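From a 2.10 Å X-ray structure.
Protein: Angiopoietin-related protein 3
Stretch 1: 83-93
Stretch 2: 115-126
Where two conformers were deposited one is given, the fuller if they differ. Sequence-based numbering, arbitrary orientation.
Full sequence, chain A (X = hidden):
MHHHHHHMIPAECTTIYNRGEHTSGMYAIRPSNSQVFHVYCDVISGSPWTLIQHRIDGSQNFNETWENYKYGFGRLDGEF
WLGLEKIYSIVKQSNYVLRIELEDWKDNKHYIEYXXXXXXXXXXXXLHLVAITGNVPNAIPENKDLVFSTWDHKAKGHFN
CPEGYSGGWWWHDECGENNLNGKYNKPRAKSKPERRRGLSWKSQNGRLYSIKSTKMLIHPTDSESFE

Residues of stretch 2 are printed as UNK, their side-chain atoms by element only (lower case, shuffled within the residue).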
# COMPACT_ATOMS: atom_id res chain seq x y z
N GLY A 83 12.15 7.71 -11.29
CA GLY A 83 12.27 8.54 -12.51
C GLY A 83 13.37 9.55 -12.32
O GLY A 83 13.41 10.28 -11.32
N LEU A 84 14.32 9.58 -13.27
CA LEU A 84 15.47 10.48 -13.15
C LEU A 84 15.02 11.94 -13.11
O LEU A 84 15.55 12.74 -12.32
CB LEU A 84 16.45 10.24 -14.30
CG LEU A 84 17.24 8.94 -14.16
CD1 LEU A 84 18.00 8.56 -15.46
CD2 LEU A 84 18.21 9.04 -12.98
N GLU A 85 14.04 12.30 -13.94
CA GLU A 85 13.56 13.68 -13.91
C GLU A 85 12.96 14.02 -12.55
O GLU A 85 13.19 15.11 -12.02
CB GLU A 85 12.55 13.90 -15.04
CG GLU A 85 12.97 15.01 -16.01
CD GLU A 85 13.91 16.04 -15.38
OE1 GLU A 85 13.48 16.75 -14.43
OE2 GLU A 85 15.08 16.14 -15.83
N LYS A 86 12.23 13.09 -11.96
CA LYS A 86 11.67 13.35 -10.64
C LYS A 86 12.76 13.39 -9.57
O LYS A 86 12.72 14.26 -8.68
CB LYS A 86 10.60 12.31 -10.32
CG LYS A 86 9.30 12.55 -11.08
CD LYS A 86 8.25 11.52 -10.71
CE LYS A 86 6.98 11.69 -11.51
NZ LYS A 86 7.26 11.67 -12.95
N ILE A 87 13.75 12.50 -9.65
CA ILE A 87 14.84 12.53 -8.67
C ILE A 87 15.60 13.85 -8.76
O ILE A 87 15.93 14.46 -7.73
CB ILE A 87 15.80 11.34 -8.86
CG1 ILE A 87 15.09 10.03 -8.56
CG2 ILE A 87 17.02 11.47 -7.95
CD1 ILE A 87 15.58 8.89 -9.42
N TYR A 88 15.88 14.31 -9.98
CA TYR A 88 16.61 15.56 -10.14
C TYR A 88 15.77 16.73 -9.64
O TYR A 88 16.32 17.68 -9.07
CB TYR A 88 17.04 15.78 -11.60
CG TYR A 88 17.85 17.05 -11.76
CD1 TYR A 88 19.18 17.10 -11.38
CD2 TYR A 88 17.27 18.22 -12.26
CE1 TYR A 88 19.93 18.26 -11.49
CE2 TYR A 88 18.01 19.40 -12.37
CZ TYR A 88 19.34 19.41 -11.99
OH TYR A 88 20.10 20.56 -12.09
N SER A 89 14.44 16.67 -9.83
CA SER A 89 13.57 17.71 -9.29
C SER A 89 13.73 17.84 -7.78
O SER A 89 13.67 18.94 -7.22
CB SER A 89 12.11 17.40 -9.63
OG SER A 89 11.83 17.79 -10.95
N ILE A 90 13.92 16.72 -7.10
CA ILE A 90 14.16 16.77 -5.66
C ILE A 90 15.55 17.33 -5.38
O ILE A 90 15.71 18.29 -4.61
CB ILE A 90 13.97 15.37 -5.05
CG1 ILE A 90 12.51 14.92 -5.26
CG2 ILE A 90 14.39 15.36 -3.58
CD1 ILE A 90 12.27 13.44 -5.01
N VAL A 91 16.58 16.77 -6.01
CA VAL A 91 17.95 17.09 -5.62
C VAL A 91 18.40 18.42 -6.21
O VAL A 91 18.89 19.31 -5.48
CB VAL A 91 18.89 15.94 -6.02
CG1 VAL A 91 20.35 16.31 -5.74
CG2 VAL A 91 18.51 14.66 -5.26
N LYS A 92 18.27 18.60 -7.52
CA LYS A 92 18.67 19.83 -8.22
C LYS A 92 20.17 20.05 -7.98
O LYS A 92 20.95 19.14 -8.28
CB LYS A 92 17.77 20.98 -7.83
CG LYS A 92 16.52 21.06 -8.69
CD LYS A 92 15.59 22.18 -8.25
CE LYS A 92 14.20 21.94 -8.80
NZ LYS A 92 13.22 21.74 -7.71
N GLN A 93 20.59 21.20 -7.46
CA GLN A 93 22.01 21.51 -7.27
C GLN A 93 22.50 21.22 -5.85
O GLN A 93 23.63 21.57 -5.51
CB GLN A 93 22.27 22.99 -7.60
CG GLN A 93 21.76 23.46 -8.96
CD GLN A 93 21.78 24.99 -9.11
OE1 GLN A 93 22.46 25.71 -8.37
NE2 GLN A 93 21.04 25.50 -10.10
N UNK A 115 27.58 10.63 0.10
CA UNK A 115 27.28 12.02 -0.23
C UNK A 115 27.38 12.18 -1.74
O UNK A 115 28.39 11.77 -2.34
o UNK A 115 28.23 14.26 -0.06
c UNK A 115 28.25 12.96 0.50
N UNK A 116 26.35 12.75 -2.36
CA UNK A 116 26.33 12.81 -3.82
C UNK A 116 25.81 14.14 -4.34
O UNK A 116 25.19 14.94 -3.62
c UNK A 116 23.31 12.38 -5.41
c UNK A 116 21.95 11.50 -3.18
c UNK A 116 21.25 12.08 -4.23
c UNK A 116 24.03 11.82 -4.37
c UNK A 116 21.93 12.52 -5.34
c UNK A 116 25.52 11.66 -4.46
c UNK A 116 23.34 11.37 -3.25
N UNK A 117 26.14 14.37 -5.61
CA UNK A 117 25.65 15.45 -6.45
C UNK A 117 25.13 14.83 -7.74
O UNK A 117 25.62 13.79 -8.18
c UNK A 117 26.88 19.20 -4.17
c UNK A 117 26.75 16.47 -6.77
c UNK A 117 28.56 17.59 -3.62
c UNK A 117 27.17 17.28 -5.57
c UNK A 117 26.52 18.46 -5.26
c UNK A 117 28.19 16.84 -4.73
o UNK A 117 28.25 19.54 -2.26
c UNK A 117 27.90 18.78 -3.35
N UNK A 118 24.13 15.46 -8.34
CA UNK A 118 23.46 14.90 -9.51
C UNK A 118 23.29 15.98 -10.56
O UNK A 118 22.81 17.07 -10.25
c UNK A 118 22.02 12.28 -10.65
c UNK A 118 21.31 13.60 -10.22
c UNK A 118 19.91 13.34 -9.73
c UNK A 118 22.10 14.32 -9.13
N UNK A 119 23.70 15.68 -11.81
CA UNK A 119 23.50 16.60 -12.92
C UNK A 119 22.16 16.38 -13.60
O UNK A 119 21.48 15.39 -13.37
N UNK A 120 21.80 17.32 -14.47
CA UNK A 120 20.51 17.27 -15.14
C UNK A 120 20.56 16.32 -16.33
O UNK A 120 21.58 15.67 -16.60
c UNK A 120 20.09 18.67 -15.58
o UNK A 120 21.97 18.78 -17.05
n UNK A 120 21.28 20.70 -16.14
c UNK A 120 21.19 19.39 -16.32
N UNK A 121 19.45 16.26 -17.08
CA UNK A 121 19.38 15.37 -18.24
C UNK A 121 20.44 15.73 -19.28
O UNK A 121 20.90 14.85 -20.02
c UNK A 121 17.98 15.41 -18.86
c UNK A 121 16.96 18.76 -19.80
c UNK A 121 17.85 17.06 -20.86
c UNK A 121 17.67 16.69 -19.57
n UNK A 121 17.40 18.36 -20.98
n UNK A 121 17.12 17.78 -18.93
N UNK A 122 20.85 17.00 -19.34
CA UNK A 122 21.87 17.41 -20.31
C UNK A 122 23.21 16.72 -20.05
O UNK A 122 23.96 16.47 -21.00
o UNK A 122 20.36 21.40 -19.56
c UNK A 122 21.00 19.69 -21.07
c UNK A 122 20.91 21.14 -20.65
c UNK A 122 22.04 18.92 -20.28
o UNK A 122 21.39 22.01 -21.40
N UNK A 123 23.53 16.43 -18.79
CA UNK A 123 24.71 15.65 -18.45
C UNK A 123 24.44 14.14 -18.46
O UNK A 123 25.28 13.37 -17.99
c UNK A 123 25.26 16.05 -17.07
o UNK A 123 24.33 15.64 -16.05
c UNK A 123 25.50 17.55 -16.98
N UNK A 124 23.29 13.72 -19.00
CA UNK A 124 22.83 12.34 -18.85
C UNK A 124 22.78 11.94 -17.38
O UNK A 124 23.16 10.83 -16.99
n UNK A 124 24.58 11.40 -21.90
c UNK A 124 23.49 11.47 -21.15
c UNK A 124 23.69 11.36 -19.65
o UNK A 124 22.36 11.64 -21.63
N UNK A 125 22.34 12.89 -16.54
CA UNK A 125 22.10 12.65 -15.11
C UNK A 125 23.36 12.12 -14.41
O UNK A 125 23.33 11.10 -13.71
c UNK A 125 19.61 12.28 -15.44
c UNK A 125 19.02 13.36 -14.81
c UNK A 125 17.80 12.30 -17.05
c UNK A 125 18.99 11.76 -16.58
o UNK A 125 16.05 13.94 -16.83
c UNK A 125 20.91 11.70 -14.92
c UNK A 125 17.23 13.38 -16.39
c UNK A 125 17.85 13.90 -15.27
N UNK A 126 24.47 12.83 -14.60
CA UNK A 126 25.75 12.36 -14.10
C UNK A 126 25.79 12.37 -12.58
O UNK A 126 25.45 13.37 -11.94
c UNK A 126 26.88 13.21 -14.66
c UNK A 126 28.22 12.73 -14.14
o UNK A 126 26.86 13.09 -16.09
O HOH W 1 22.96 19.92 -10.80
O HOH W 2 23.20 17.66 -7.26

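Position 115 carries one carbon and then one oxygen, unbranched. It touches nothing on stretch 1. This is serine, S115.

Position 116 has one carbon and then a ring of six carbons, with no oxygen. The end of the ring comes within 3.9 Å of V91 CG2. This is phenylalanine, F116, and the atom concerned is CZ.

Position 117 has the same ring with one oxygen on it. A ring edge faces the backbone, with Q93 O 4.2 Å from the nearest ring carbon. This is tyrosine, Y117, and that carbon is CE2.

Position 118 has four carbons, forked at the second. One tip carbon lies 3.9 Å from I87 CG2, and CB lies 4.3 Å from V91 CG1. This is leucine, L118; the tip is CD2.

Position 119 has no side-chain atoms. Its carbonyl O is 3.5 Å from Y88 CD1. This is glycine, G119.

Position 120 has two carbons, the second carrying one oxygen and one nitrogen. Its CB sits over a face of the Y88 ring, 3.7 Å from Y88 CZ. The amide makes it asparagine, N120.

Position 121 has one carbon and a five-membered ring of three carbons and two nitrogens. One nitrogen is 4.1 Å from E85 OE2. This is histidine, H121; the nitrogen is ND1.

Position 122 has three carbons, the third carrying two oxygens. It makes no contact with stretch 1 and is poorly ordered. This is glutamate, E122.

Position 123 has a CB carrying one oxygen and one carbon, and is also out of reach. This is threonine, T123. T123 OG1 donates to N120 O at 2.8 Å.

Position 124 has the amide pattern of 120 and points away. This is asparagine, N124.

Position 125 has one carbon, then a ring of six carbons bearing one oxygen. That oxygen is 2.6 Å from E85 OE2, and L84 CB lies over the ring face. This is tyrosine, Y125; its OH donates a hydrogen bond to E85 OE2.

Position 126 again has a CB with one oxygen and one carbon, without contact. This is threonine, T126.

The contact is mainly apolar. L84, I87, Y88 and V91 all point toward stretch 2. L84 packs on Y125, while L118 meets I87, Y88 and V91. The Y125–E85 bond is the one direct hydrogen bond across. Water adds to it: water 1 donates to L118 O (2.9 Å) and hydrogen-bonds Y88 OH (3.2 Å). Water 2 accepts from L118 N (2.6 Å) and lies 2.9 Å from K92 O, one of several acceptors competing for its protons.

Stretch 2, residues 115-126: SFYLGNHETNYT
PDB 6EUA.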